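Local coordinates for phosphoglycerate oxidoreductase (PDB 4HY3), which probably works as an NAD-dependent oxidoreductase of the D-2-hydroxyacid dehydrogenase family, perhaps reducing hydroxypyruvate or glyoxylate, at residues 262-267 against 287-292; 122-127 against 341-346; 200-205 against 217-222; 28-33 against 74-79. One frame throughout, in Å; residues are numbered along the deposited sequence.

The four contacts fall into two pairs, one for each sheet of a two-domain dehydrogenase. Contacts 1 and 3 lie in the parallel sheet of the NAD-binding domain, their centres about 20 Å apart; contact 1 sits between inner strands, while contact 3 forms an edge. Contacts 2 and 4 belong to the other, mixed sheet, with centres about 17 Å apart. Between the sheets the centre-to-centre separation grows to about 41 Å from contact 1 to contact 4 and 44 Å from contact 3 to contact 4. The side chains of Ser-266 (contact 1) and Phe-205 (contact 3) come close to a glycine-rich turn but do not contact it; that turn probably receives the cofactor, as in other Rossmann folds.

Contact 1: 262-267 against 287-292; sequences FILLSR and AASDVY
The ring of Phe-262 meets Ala-287 at its edge, CB lying near the ring plane and 4.3 Å from CD2; the small methyl of alanine lets the strands sit close beside the ring. Phe-253 meets the same ring edge-to-face, and Met-256 and Val-271 also touch Phe-262. At the far end of 287-292 the carboxylate of Asp-290 is held by two backbone amides, OD2 taking Ala-316 N and OD1 taking Arg-315 N, while the ring of Tyr-292 packs on Phe-156 and Trp-163 of the second subunit. Between these ends run two inner parallel strands of the Rossmann domain, the two strands of a beta-alpha-beta unit whose helix is 273-281. Three backbone bonds zip them: Ala-288 N to Phe-262 O at 3.2 Å, Leu-264 N to Ala-288 O at 2.9 Å, and Asp-290 N to Leu-264 O at 3.0 Å. On the face shared by Phe-262, Ala-287 and Ser-289, Leu-264 carries the packing; its CG lies 3.9 Å from Val-291 CG1, and CB and CD2 rest against Ser-289. With OG trans to its own amide nitrogen (chi1 175°), Ser-289 reaches forward to Val-291 O at 2.6 Å, in the carbonyl plane on a lone pair, and holds the turn after the strand. Replacing it by alanine would probably leave Val-291 O without this donor and let the turn shift against Leu-264. Val-291 CG1 also comes to 3.7 Å from Arg-267 N, while the guanidinium of Arg-267 pairs with Asp-269.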
loop_
_atom_site.group_PDB
_atom_site.type_symbol
_atom_site.label_atom_id
_atom_site.label_comp_id
_atom_site.label_asym_id
_atom_site.label_seq_id
_atom_site.Cartn_x
_atom_site.Cartn_y
_atom_site.Cartn_z
ATOM N N PHE A 262 11.179 17.966 16.503
ATOM C CA PHE A 262 9.918 18.209 17.203
ATOM C C PHE A 262 9.022 19.184 16.432
ATOM O O PHE A 262 9.366 20.358 16.242
ATOM C CB PHE A 262 10.193 18.746 18.618
ATOM C CG PHE A 262 8.969 19.190 19.353
ATOM C CD1 PHE A 262 8.300 18.312 20.198
ATOM C CD2 PHE A 262 8.485 20.486 19.204
ATOM C CE1 PHE A 262 7.163 18.719 20.892
ATOM C CE2 PHE A 262 7.350 20.906 19.888
ATOM C CZ PHE A 262 6.689 20.023 20.740
ATOM N N ILE A 263 7.853 18.698 16.034
ATOM C CA ILE A 263 7.024 19.431 15.094
ATOM C C ILE A 263 5.624 19.721 15.643
ATOM O O ILE A 263 4.819 18.817 15.858
ATOM C CB ILE A 263 6.992 18.692 13.736
ATOM C CG1 ILE A 263 8.425 18.479 13.222
ATOM C CG2 ILE A 263 6.178 19.465 12.715
ATOM C CD1 ILE A 263 8.605 17.248 12.369
ATOM N N LEU A 264 5.345 20.996 15.867
ATOM C CA LEU A 264 4.119 21.423 16.543
ATOM C C LEU A 264 3.021 21.909 15.567
ATOM O O LEU A 264 3.148 22.980 14.942
ATOM C CB LEU A 264 4.456 22.520 17.547
ATOM C CG LEU A 264 3.312 23.027 18.398
ATOM C CD1 LEU A 264 2.773 21.894 19.259
ATOM C CD2 LEU A 264 3.789 24.206 19.241
ATOM N N LEU A 265 1.934 21.142 15.468
ATOM C CA LEU A 265 0.929 21.400 14.453
ATOM C C LEU A 265 -0.414 21.819 15.004
ATOM O O LEU A 265 -1.229 22.381 14.285
ATOM C CB LEU A 265 0.762 20.175 13.537
ATOM C CG LEU A 265 2.021 19.801 12.764
ATOM C CD1 LEU A 265 1.961 18.402 12.182
ATOM C CD2 LEU A 265 2.326 20.852 11.707
ATOM N N SER A 266 -0.667 21.545 16.271
ATOM C CA SER A 266 -1.955 21.906 16.846
ATOM C C SER A 266 -1.760 22.416 18.253
ATOM O O SER A 266 -1.069 21.772 19.050
ATOM C CB SER A 266 -2.835 20.676 16.920
ATOM O OG SER A 266 -2.212 19.693 17.748
ATOM N N ARG A 267 -2.361 23.563 18.557
ATOM C CA ARG A 267 -2.569 23.962 19.935
ATOM C C ARG A 267 -1.229 24.299 20.603
ATOM O O ARG A 267 -0.481 23.404 21.007
ATOM C CB ARG A 267 -3.304 22.817 20.670
ATOM C CG ARG A 267 -4.342 23.224 21.703
ATOM C CD ARG A 267 -5.580 23.883 21.107
ATOM N NE ARG A 267 -6.356 24.578 22.142
ATOM C CZ ARG A 267 -6.636 25.877 22.135
ATOM N NH1 ARG A 267 -6.218 26.641 21.140
ATOM N NH2 ARG A 267 -7.334 26.414 23.128
ATOM N N ALA A 287 13.584 22.187 15.814
ATOM C CA ALA A 287 12.101 22.297 15.792
ATOM C C ALA A 287 11.377 23.167 14.707
ATOM O O ALA A 287 11.987 23.947 13.987
ATOM C CB ALA A 287 11.586 22.645 17.184
ATOM N N ALA A 288 10.062 22.983 14.597
ATOM C CA ALA A 288 9.201 23.809 13.741
ATOM C C ALA A 288 7.799 23.758 14.275
ATOM O O ALA A 288 7.280 22.681 14.517
ATOM C CB ALA A 288 9.193 23.311 12.314
ATOM N N SER A 289 7.192 24.919 14.458
ATOM C CA SER A 289 5.793 24.985 14.818
ATOM C C SER A 289 5.045 25.860 13.823
ATOM O O SER A 289 5.660 26.711 13.168
ATOM C CB SER A 289 5.607 25.550 16.227
ATOM O OG SER A 289 4.219 25.717 16.515
ATOM N N ASP A 290 3.726 25.643 13.744
ATOM C CA ASP A 290 2.808 26.492 12.992
ATOM C C ASP A 290 1.918 27.280 13.919
ATOM O O ASP A 290 1.181 28.155 13.490
ATOM C CB ASP A 290 1.930 25.679 12.024
ATOM C CG ASP A 290 1.205 26.568 11.011
ATOM O OD1 ASP A 290 1.865 27.287 10.208
ATOM O OD2 ASP A 290 -0.034 26.569 11.039
ATOM N N VAL A 291 1.978 26.970 15.199
ATOM C CA VAL A 291 1.133 27.664 16.151
ATOM C C VAL A 291 2.005 28.270 17.253
ATOM O O VAL A 291 3.116 27.804 17.498
ATOM C CB VAL A 291 0.012 26.730 16.667
ATOM C CG1 VAL A 291 0.601 25.619 17.529
ATOM C CG2 VAL A 291 -1.084 27.512 17.405
ATOM N N TYR A 292 1.523 29.340 17.873
ATOM C CA TYR A 292 2.338 30.129 18.802
ATOM C C TYR A 292 1.505 30.583 19.993
ATOM O O TYR A 292 0.281 30.657 19.881
ATOM C CB TYR A 292 2.966 31.317 18.074
ATOM C CG TYR A 292 3.949 30.841 17.071
ATOM C CD1 TYR A 292 5.266 30.627 17.421
ATOM C CD2 TYR A 292 3.555 30.539 15.778
ATOM C CE1 TYR A 292 6.180 30.141 16.498
ATOM C CE2 TYR A 292 4.454 30.047 14.856
ATOM C CZ TYR A 292 5.758 29.848 15.230
ATOM O OH TYR A 292 6.645 29.369 14.323
#

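Contact 2: 122-127 against 341-346; sequences HVVTTG and LPPMRC
The CD of Pro-343 approaches the His-122 imidazole obliquely, 3.3 Å from ND1. CG of His-122 stands opposite its own carbonyl carbon (chi1 -48°), which brings the ring beside CG and CD of the compact proline. Val-124, two residues on and on the same side of the strand, lays both methyls against Cys-346, CG1 3.6 Å from SG, while CG2 also reaches Pro-343 CB at 4.3 Å. The small thiol fits between Val-124 CG1 and Thr-126 CG2, the latter 3.7 Å from SG, and Met-329 also touches the cysteine. Thr-126 has CG2 opposite its own carbonyl carbon (OG1 at chi1 53°), which gives the methyl to the sulfur and leaves OG1 to a weak hydrogen bond with Asn-102 O. Asp-333 of helix 320-338 steadies the loop, its carboxylate accepting the amides of Met-344, Arg-345 and Cys-346. Arg-345 itself forms a salt bridge to Glu-216 of the third subunit. Just after the loop Lys-347 pairs with Thr-125 by backbone hydrogen bonds, adding a short antiparallel strand to an otherwise parallel sheet, consistent with the C-terminal segment of D-2-hydroxyacid dehydrogenases returning to the domain where the chain began.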
loop_
_atom_site.group_PDB
_atom_site.type_symbol
_atom_site.label_atom_id
_atom_site.label_comp_id
_atom_site.label_asym_id
_atom_site.label_seq_id
_atom_site.Cartn_x
_atom_site.Cartn_y
_atom_site.Cartn_z
ATOM N N HIS A 122 -29.211 15.111 13.506
ATOM C CA HIS A 122 -27.763 15.004 13.463
ATOM C C HIS A 122 -27.109 16.346 13.337
ATOM O O HIS A 122 -27.607 17.231 12.663
ATOM C CB HIS A 122 -27.292 14.071 12.334
ATOM C CG HIS A 122 -28.021 12.735 12.291
ATOM N ND1 HIS A 122 -28.686 12.297 11.192
ATOM C CD2 HIS A 122 -28.201 11.758 13.264
ATOM C CE1 HIS A 122 -29.243 11.103 11.446
ATOM N NE2 HIS A 122 -28.950 10.771 12.711
ATOM N N VAL A 123 -25.979 16.508 14.015
ATOM C CA VAL A 123 -25.168 17.691 13.896
ATOM C C VAL A 123 -23.867 17.178 13.378
ATOM O O VAL A 123 -23.260 16.294 13.993
ATOM C CB VAL A 123 -24.876 18.350 15.241
ATOM C CG1 VAL A 123 -23.935 19.524 15.017
ATOM C CG2 VAL A 123 -26.154 18.790 15.958
ATOM N N VAL A 124 -23.430 17.727 12.256
ATOM C CA VAL A 124 -22.302 17.187 11.540
ATOM C C VAL A 124 -21.291 18.324 11.377
ATOM O O VAL A 124 -21.671 19.500 11.405
ATOM C CB VAL A 124 -22.798 16.550 10.220
ATOM C CG1 VAL A 124 -22.484 17.404 9.010
ATOM C CG2 VAL A 124 -22.228 15.166 10.037
ATOM N N THR A 125 -20.007 17.985 11.253
ATOM C CA THR A 125 -18.930 18.991 11.163
ATOM C C THR A 125 -17.983 18.582 10.082
ATOM O O THR A 125 -17.936 17.433 9.669
ATOM C CB THR A 125 -18.079 19.123 12.452
ATOM O OG1 THR A 125 -17.783 17.812 12.946
ATOM C CG2 THR A 125 -18.802 19.934 13.534
ATOM N N THR A 126 -17.181 19.530 9.658
ATOM C CA THR A 126 -16.501 19.390 8.415
ATOM C C THR A 126 -15.032 19.657 8.602
ATOM O O THR A 126 -14.316 19.866 7.620
ATOM C CB THR A 126 -17.066 20.430 7.439
ATOM O OG1 THR A 126 -16.992 21.732 8.054
ATOM C CG2 THR A 126 -18.514 20.088 7.103
ATOM N N GLY A 127 -14.610 19.664 9.869
ATOM C CA GLY A 127 -13.243 19.974 10.274
ATOM C C GLY A 127 -12.156 19.055 9.734
ATOM O O GLY A 127 -10.978 19.424 9.719
ATOM N N LEU A 341 -30.936 8.014 4.673
ATOM C CA LEU A 341 -29.829 7.374 5.400
ATOM C C LEU A 341 -29.042 8.326 6.333
ATOM O O LEU A 341 -29.120 9.567 6.211
ATOM C CB LEU A 341 -28.876 6.639 4.449
ATOM C CG LEU A 341 -29.545 5.701 3.420
ATOM C CD1 LEU A 341 -28.792 5.757 2.100
ATOM C CD2 LEU A 341 -29.691 4.265 3.873
ATOM N N PRO A 342 -28.301 7.743 7.294
ATOM C CA PRO A 342 -27.446 8.467 8.217
ATOM C C PRO A 342 -26.258 9.107 7.531
ATOM O O PRO A 342 -25.711 8.541 6.579
ATOM C CB PRO A 342 -26.960 7.377 9.167
ATOM C CG PRO A 342 -27.090 6.119 8.389
ATOM C CD PRO A 342 -28.375 6.322 7.654
ATOM N N PRO A 343 -25.853 10.293 8.017
ATOM C CA PRO A 343 -24.734 10.996 7.397
ATOM C C PRO A 343 -23.444 10.242 7.715
ATOM O O PRO A 343 -23.332 9.659 8.801
ATOM C CB PRO A 343 -24.768 12.361 8.089
ATOM C CG PRO A 343 -25.330 12.066 9.445
ATOM C CD PRO A 343 -26.380 11.020 9.187
HETATM N N MSE A 344 -22.502 10.235 6.771
HETATM C CA MSE A 344 -21.265 9.466 6.906
HETATM C C MSE A 344 -20.059 10.331 6.831
HETATM O O MSE A 344 -19.066 10.057 7.486
HETATM C CB MSE A 344 -21.073 8.471 5.762
HETATM C CG MSE A 344 -22.018 7.284 5.712
HETATM SE SE MSE A 344 -22.130 6.378 7.459
HETATM C CE MSE A 344 -20.513 5.240 7.450
ATOM N N ARG A 345 -20.141 11.384 6.028
ATOM C CA ARG A 345 -18.965 12.068 5.509
ATOM C C ARG A 345 -18.358 13.038 6.513
ATOM O O ARG A 345 -17.145 13.047 6.723
ATOM C CB ARG A 345 -19.278 12.772 4.160
ATOM C CG ARG A 345 -18.038 13.224 3.395
ATOM C CD ARG A 345 -16.826 12.517 3.984
ATOM N NE ARG A 345 -15.716 12.365 3.057
ATOM C CZ ARG A 345 -14.588 11.711 3.334
ATOM N NH1 ARG A 345 -14.399 11.134 4.510
ATOM N NH2 ARG A 345 -13.647 11.635 2.423
ATOM N N CYS A 346 -19.208 13.866 7.099
ATOM C CA CYS A 346 -18.780 14.833 8.084
ATOM C C CYS A 346 -18.883 14.168 9.444
ATOM O O CYS A 346 -19.609 13.189 9.589
ATOM C CB CYS A 346 -19.695 16.063 8.030
ATOM S SG CYS A 346 -20.050 16.779 6.389
#

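Contact 3: 200-205 against 217-222; sequences ARIRVF and NGVEPA
Glu-220 and Arg-201 both send CG away from their backbone nitrogens (chi1 -172° and 176°); the glutamate then stays extended, while the arginine bends at its second torsion, and the two ends cross. As a result OE1 of Glu-220 sits over the centre of the Arg-201 guanidinium face, with the planes 80° apart. The salt bridge, NH2 of Arg-201 to OE2 of Glu-220 at 3.1 Å, is therefore one of charge alone, since no N-H points at the oxygen. These residues belong to a beta-alpha-beta unit of the Rossmann domain, in which helix 211-216 links strand 201-205 to the short edge strand 220-221. Gly-218 ends that helix as the C-prime residue of a Schellman motif, where its positive phi favours glycine. Val-219 then turns inward, its CG1 3.6 Å from Ile-202 CG2 and its CB 3.5 Å from Val-204 CG2; beta-branched residues suit this side, where helix 211-216 also touches Val-204 and Val-219. The backbone ladder runs Glu-220 N to Ile-202 O, Val-204 N to Glu-220 O at 2.9 Å, and Ala-222 N to Val-204 O. On the side of the sheet that carries Glu-220, Arg-203 lies alongside it, pointing the same way, and lets Ala-222 CB rest 4.1 Å from its own CB. At the last rung, Ala-222 O meets the edge of the Phe-205 ring in its plane, 3.4 Å from CD1.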
loop_
_atom_site.group_PDB
_atom_site.type_symbol
_atom_site.label_atom_id
_atom_site.label_comp_id
_atom_site.label_asym_id
_atom_site.label_seq_id
_atom_site.Cartn_x
_atom_site.Cartn_y
_atom_site.Cartn_z
ATOM N N ALA A 200 9.014 3.688 7.790
ATOM C CA ALA A 200 9.561 4.062 9.095
ATOM C C ALA A 200 8.815 3.388 10.269
ATOM O O ALA A 200 7.846 2.657 10.050
ATOM C CB ALA A 200 9.482 5.570 9.243
ATOM N N ARG A 201 9.264 3.629 11.504
ATOM C CA ARG A 201 8.564 3.118 12.690
ATOM C C ARG A 201 7.712 4.182 13.440
ATOM O O ARG A 201 8.218 5.229 13.927
ATOM C CB ARG A 201 9.546 2.422 13.625
ATOM C CG ARG A 201 8.967 1.933 14.939
ATOM C CD ARG A 201 9.639 0.631 15.281
ATOM N NE ARG A 201 9.623 0.336 16.705
ATOM C CZ ARG A 201 9.256 -0.835 17.225
ATOM N NH1 ARG A 201 8.852 -1.833 16.439
ATOM N NH2 ARG A 201 9.287 -0.999 18.539
ATOM N N ILE A 202 6.413 3.902 13.537
ATOM C CA ILE A 202 5.481 4.927 13.983
ATOM C C ILE A 202 4.758 4.621 15.300
ATOM O O ILE A 202 3.821 3.787 15.346
ATOM C CB ILE A 202 4.483 5.314 12.863
ATOM C CG1 ILE A 202 5.253 5.774 11.621
ATOM C CG2 ILE A 202 3.547 6.413 13.354
ATOM C CD1 ILE A 202 4.425 5.838 10.366
ATOM N N ARG A 203 5.202 5.324 16.349
ATOM C CA ARG A 203 4.663 5.214 17.713
ATOM C C ARG A 203 3.665 6.302 17.954
ATOM O O ARG A 203 3.958 7.475 17.732
ATOM C CB ARG A 203 5.769 5.355 18.766
ATOM C CG ARG A 203 6.560 4.086 19.006
ATOM C CD ARG A 203 7.492 4.255 20.185
ATOM N NE ARG A 203 8.639 3.356 20.120
ATOM C CZ ARG A 203 9.784 3.655 19.516
ATOM N NH1 ARG A 203 9.922 4.834 18.904
ATOM N NH2 ARG A 203 10.785 2.782 19.524
ATOM N N VAL A 204 2.500 5.914 18.444
ATOM C CA VAL A 204 1.404 6.848 18.623
ATOM C C VAL A 204 0.898 6.803 20.054
ATOM O O VAL A 204 0.639 5.737 20.600
ATOM C CB VAL A 204 0.228 6.543 17.645
ATOM C CG1 VAL A 204 -1.041 7.318 18.020
ATOM C CG2 VAL A 204 0.624 6.873 16.217
ATOM N N PHE A 205 0.733 7.970 20.650
ATOM C CA PHE A 205 0.093 8.042 21.936
ATOM C C PHE A 205 -1.309 8.636 21.802
ATOM O O PHE A 205 -1.487 9.712 21.236
ATOM C CB PHE A 205 0.956 8.825 22.935
ATOM C CG PHE A 205 0.221 9.222 24.168
ATOM C CD1 PHE A 205 -0.072 8.280 25.148
ATOM C CD2 PHE A 205 -0.205 10.532 24.343
ATOM C CE1 PHE A 205 -0.774 8.642 26.291
ATOM C CE2 PHE A 205 -0.911 10.909 25.481
ATOM C CZ PHE A 205 -1.191 9.963 26.461
ATOM N N ASN A 217 -4.728 0.981 12.006
ATOM C CA ASN A 217 -4.401 2.199 11.276
ATOM C C ASN A 217 -2.928 2.221 10.882
ATOM O O ASN A 217 -2.397 3.263 10.518
ATOM C CB ASN A 217 -4.689 3.415 12.157
ATOM C CG ASN A 217 -6.065 3.992 11.924
ATOM O OD1 ASN A 217 -6.207 5.028 11.283
ATOM N ND2 ASN A 217 -7.094 3.323 12.440
ATOM N N GLY A 218 -2.264 1.078 11.000
ATOM C CA GLY A 218 -0.826 0.995 10.816
ATOM C C GLY A 218 0.053 1.752 11.810
ATOM O O GLY A 218 1.040 2.359 11.414
ATOM N N VAL A 219 -0.255 1.726 13.099
ATOM C CA VAL A 219 0.682 2.359 14.041
ATOM C C VAL A 219 0.860 1.546 15.321
ATOM O O VAL A 219 0.039 0.671 15.632
ATOM C CB VAL A 219 0.333 3.840 14.406
ATOM C CG1 VAL A 219 0.402 4.749 13.199
ATOM C CG2 VAL A 219 -1.028 3.943 15.081
ATOM N N GLU A 220 1.917 1.886 16.063
ATOM C CA GLU A 220 2.245 1.244 17.320
ATOM C C GLU A 220 1.791 2.081 18.533
ATOM O O GLU A 220 2.422 3.096 18.876
ATOM C CB GLU A 220 3.752 1.015 17.362
ATOM C CG GLU A 220 4.254 0.173 18.519
ATOM C CD GLU A 220 5.740 -0.081 18.410
ATOM O OE1 GLU A 220 6.230 -0.218 17.264
ATOM O OE2 GLU A 220 6.420 -0.128 19.461
ATOM N N PRO A 221 0.696 1.649 19.193
ATOM C CA PRO A 221 0.155 2.317 20.378
ATOM C C PRO A 221 1.221 2.347 21.427
ATOM O O PRO A 221 1.869 1.330 21.643
ATOM C CB PRO A 221 -0.966 1.387 20.837
ATOM C CG PRO A 221 -0.766 0.092 20.113
ATOM C CD PRO A 221 -0.068 0.440 18.838
ATOM N N ALA A 222 1.422 3.489 22.071
ATOM C CA ALA A 222 2.586 3.651 22.921
ATOM C C ALA A 222 2.407 4.683 24.048
ATOM O O ALA A 222 1.489 5.503 24.049
ATOM C CB ALA A 222 3.824 3.960 22.076
#

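Contact 4: 28-33 against 74-79; sequences RPLAIS and LGRARY
Arg-78 crosses Pro-29 at a slant. Its CB passes 3.9 Å from Leu-30 O, which accepts the Arg-78 amide at 2.9 Å. CG lies over the centre of the Tyr-79 ring; after a bend at the third torsion the guanidinium turns one face to Pro-29, whose CB lies toward its rim and whose CG is 3.6 Å from NH1. NH1 forms a salt bridge to Asp-338, which also accepts the Tyr-79 hydroxyl. A second backbone bond, Ile-32 N to Tyr-79 O at 3.1 Å, joins strands 30-34 and 77-82, neighbours in the mixed sheet, not the Rossmann sheet, although these short segments are turned 69° apart; helix 320-338 covers Ala-31 and Tyr-79. Leu-30, with CG trans to its nitrogen (chi1 -179°), sets CD1 over a face of the Arg-76 guanidinium and CD2 3.8 Å from Ala-77 CB, which Ile-32 CD1 also touches. With only an alanine in place of Leu-30, a gap would probably open beside Ala-77 and Arg-76 lose its aliphatic cover. Arg-76 pairs with Asp-72 and Glu-57. Each arginine sets a flat face against carbon while its nitrogens meet acids, which probably lets charge sit beside an apolar strand pair.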
loop_
_atom_site.group_PDB
_atom_site.type_symbol
_atom_site.label_atom_id
_atom_site.label_comp_id
_atom_site.label_asym_id
_atom_site.label_seq_id
_atom_site.Cartn_x
_atom_site.Cartn_y
_atom_site.Cartn_z
ATOM N N ARG A 28 -38.391 20.397 -4.498
ATOM C CA ARG A 28 -36.989 20.469 -4.027
ATOM C C ARG A 28 -37.014 20.738 -2.534
ATOM O O ARG A 28 -37.688 21.645 -2.085
ATOM C CB ARG A 28 -36.245 21.573 -4.790
ATOM C CG ARG A 28 -36.041 21.228 -6.259
ATOM C CD ARG A 28 -36.045 22.412 -7.214
ATOM N NE ARG A 28 -35.849 23.691 -6.540
ATOM C CZ ARG A 28 -34.706 24.367 -6.493
ATOM N NH1 ARG A 28 -33.607 23.902 -7.089
ATOM N NH2 ARG A 28 -34.681 25.526 -5.858
ATOM N N PRO A 29 -36.275 19.942 -1.767
ATOM C CA PRO A 29 -36.012 20.156 -0.328
ATOM C C PRO A 29 -35.432 21.536 -0.038
ATOM O O PRO A 29 -34.728 22.085 -0.846
ATOM C CB PRO A 29 -34.957 19.103 0.024
ATOM C CG PRO A 29 -34.903 18.167 -1.158
ATOM C CD PRO A 29 -35.460 18.865 -2.352
ATOM N N LEU A 30 -35.730 22.084 1.118
ATOM C CA LEU A 30 -35.292 23.417 1.451
ATOM C C LEU A 30 -34.245 23.359 2.539
ATOM O O LEU A 30 -34.404 22.642 3.527
ATOM C CB LEU A 30 -36.466 24.292 1.909
ATOM C CG LEU A 30 -36.174 25.753 2.287
ATOM C CD1 LEU A 30 -37.443 26.588 2.215
ATOM C CD2 LEU A 30 -35.536 25.905 3.666
ATOM N N ALA A 31 -33.196 24.152 2.349
ATOM C CA ALA A 31 -32.150 24.297 3.328
ATOM C C ALA A 31 -31.845 25.763 3.603
ATOM O O ALA A 31 -31.675 26.563 2.671
ATOM C CB ALA A 31 -30.891 23.581 2.869
ATOM N N ILE A 32 -31.744 26.094 4.890
ATOM C CA ILE A 32 -31.375 27.423 5.341
ATOM C C ILE A 32 -29.862 27.565 5.368
ATOM O O ILE A 32 -29.141 26.712 5.872
ATOM C CB ILE A 32 -31.989 27.705 6.724
ATOM C CG1 ILE A 32 -33.494 27.472 6.639
ATOM C CG2 ILE A 32 -31.691 29.132 7.192
ATOM C CD1 ILE A 32 -34.230 27.660 7.941
ATOM N N SER A 33 -29.378 28.660 4.809
ATOM C CA SER A 33 -27.959 28.943 4.837
ATOM C C SER A 33 -27.640 30.024 5.887
ATOM O O SER A 33 -28.214 31.093 5.882
ATOM C CB SER A 33 -27.499 29.318 3.438
ATOM O OG SER A 33 -26.213 29.885 3.460
ATOM N N LEU A 74 -39.673 27.934 7.902
ATOM C CA LEU A 74 -39.329 27.048 9.014
ATOM C C LEU A 74 -40.072 25.709 9.014
ATOM O O LEU A 74 -39.608 24.733 9.594
ATOM C CB LEU A 74 -39.554 27.785 10.324
ATOM C CG LEU A 74 -38.605 28.969 10.418
ATOM C CD1 LEU A 74 -39.129 30.033 11.370
ATOM C CD2 LEU A 74 -37.224 28.480 10.825
ATOM N N GLY A 75 -41.227 25.672 8.363
ATOM C CA GLY A 75 -42.051 24.481 8.358
ATOM C C GLY A 75 -41.471 23.385 7.505
ATOM O O GLY A 75 -41.658 22.197 7.805
ATOM N N ARG A 76 -40.749 23.793 6.456
ATOM C CA ARG A 76 -40.239 22.899 5.429
ATOM C C ARG A 76 -38.712 22.615 5.497
ATOM O O ARG A 76 -38.220 21.694 4.841
ATOM C CB ARG A 76 -40.564 23.497 4.073
ATOM C CG ARG A 76 -42.045 23.635 3.761
ATOM C CD ARG A 76 -42.353 24.822 2.840
ATOM N NE ARG A 76 -41.302 25.080 1.859
ATOM C CZ ARG A 76 -41.060 26.275 1.317
ATOM N NH1 ARG A 76 -41.810 27.323 1.641
ATOM N NH2 ARG A 76 -40.066 26.428 0.440
ATOM N N ALA A 77 -37.958 23.409 6.246
ATOM C CA ALA A 77 -36.504 23.261 6.265
ATOM C C ALA A 77 -36.032 21.830 6.675
ATOM O O ALA A 77 -36.228 21.384 7.816
ATOM C CB ALA A 77 -35.865 24.322 7.158
ATOM N N ARG A 78 -35.410 21.128 5.742
ATOM C CA ARG A 78 -34.863 19.830 6.022
ATOM C C ARG A 78 -33.409 19.883 6.547
ATOM O O ARG A 78 -32.935 18.913 7.105
ATOM C CB ARG A 78 -34.933 18.975 4.753
ATOM C CG ARG A 78 -34.135 17.686 4.844
ATOM C CD ARG A 78 -34.362 16.816 3.639
ATOM N NE ARG A 78 -35.783 16.657 3.379
ATOM C CZ ARG A 78 -36.270 16.113 2.271
ATOM N NH1 ARG A 78 -35.461 15.654 1.337
ATOM N NH2 ARG A 78 -37.580 16.018 2.102
ATOM N N TYR A 79 -32.702 20.991 6.329
ATOM C CA TYR A 79 -31.297 21.111 6.710
ATOM C C TYR A 79 -30.920 22.546 7.043
ATOM O O TYR A 79 -31.525 23.488 6.524
ATOM C CB TYR A 79 -30.359 20.673 5.581
ATOM C CG TYR A 79 -30.618 19.312 4.955
ATOM C CD1 TYR A 79 -30.380 18.129 5.660
ATOM C CD2 TYR A 79 -31.081 19.213 3.642
ATOM C CE1 TYR A 79 -30.609 16.891 5.079
ATOM C CE2 TYR A 79 -31.297 17.980 3.050
ATOM C CZ TYR A 79 -31.059 16.828 3.770
ATOM O OH TYR A 79 -31.291 15.625 3.183
#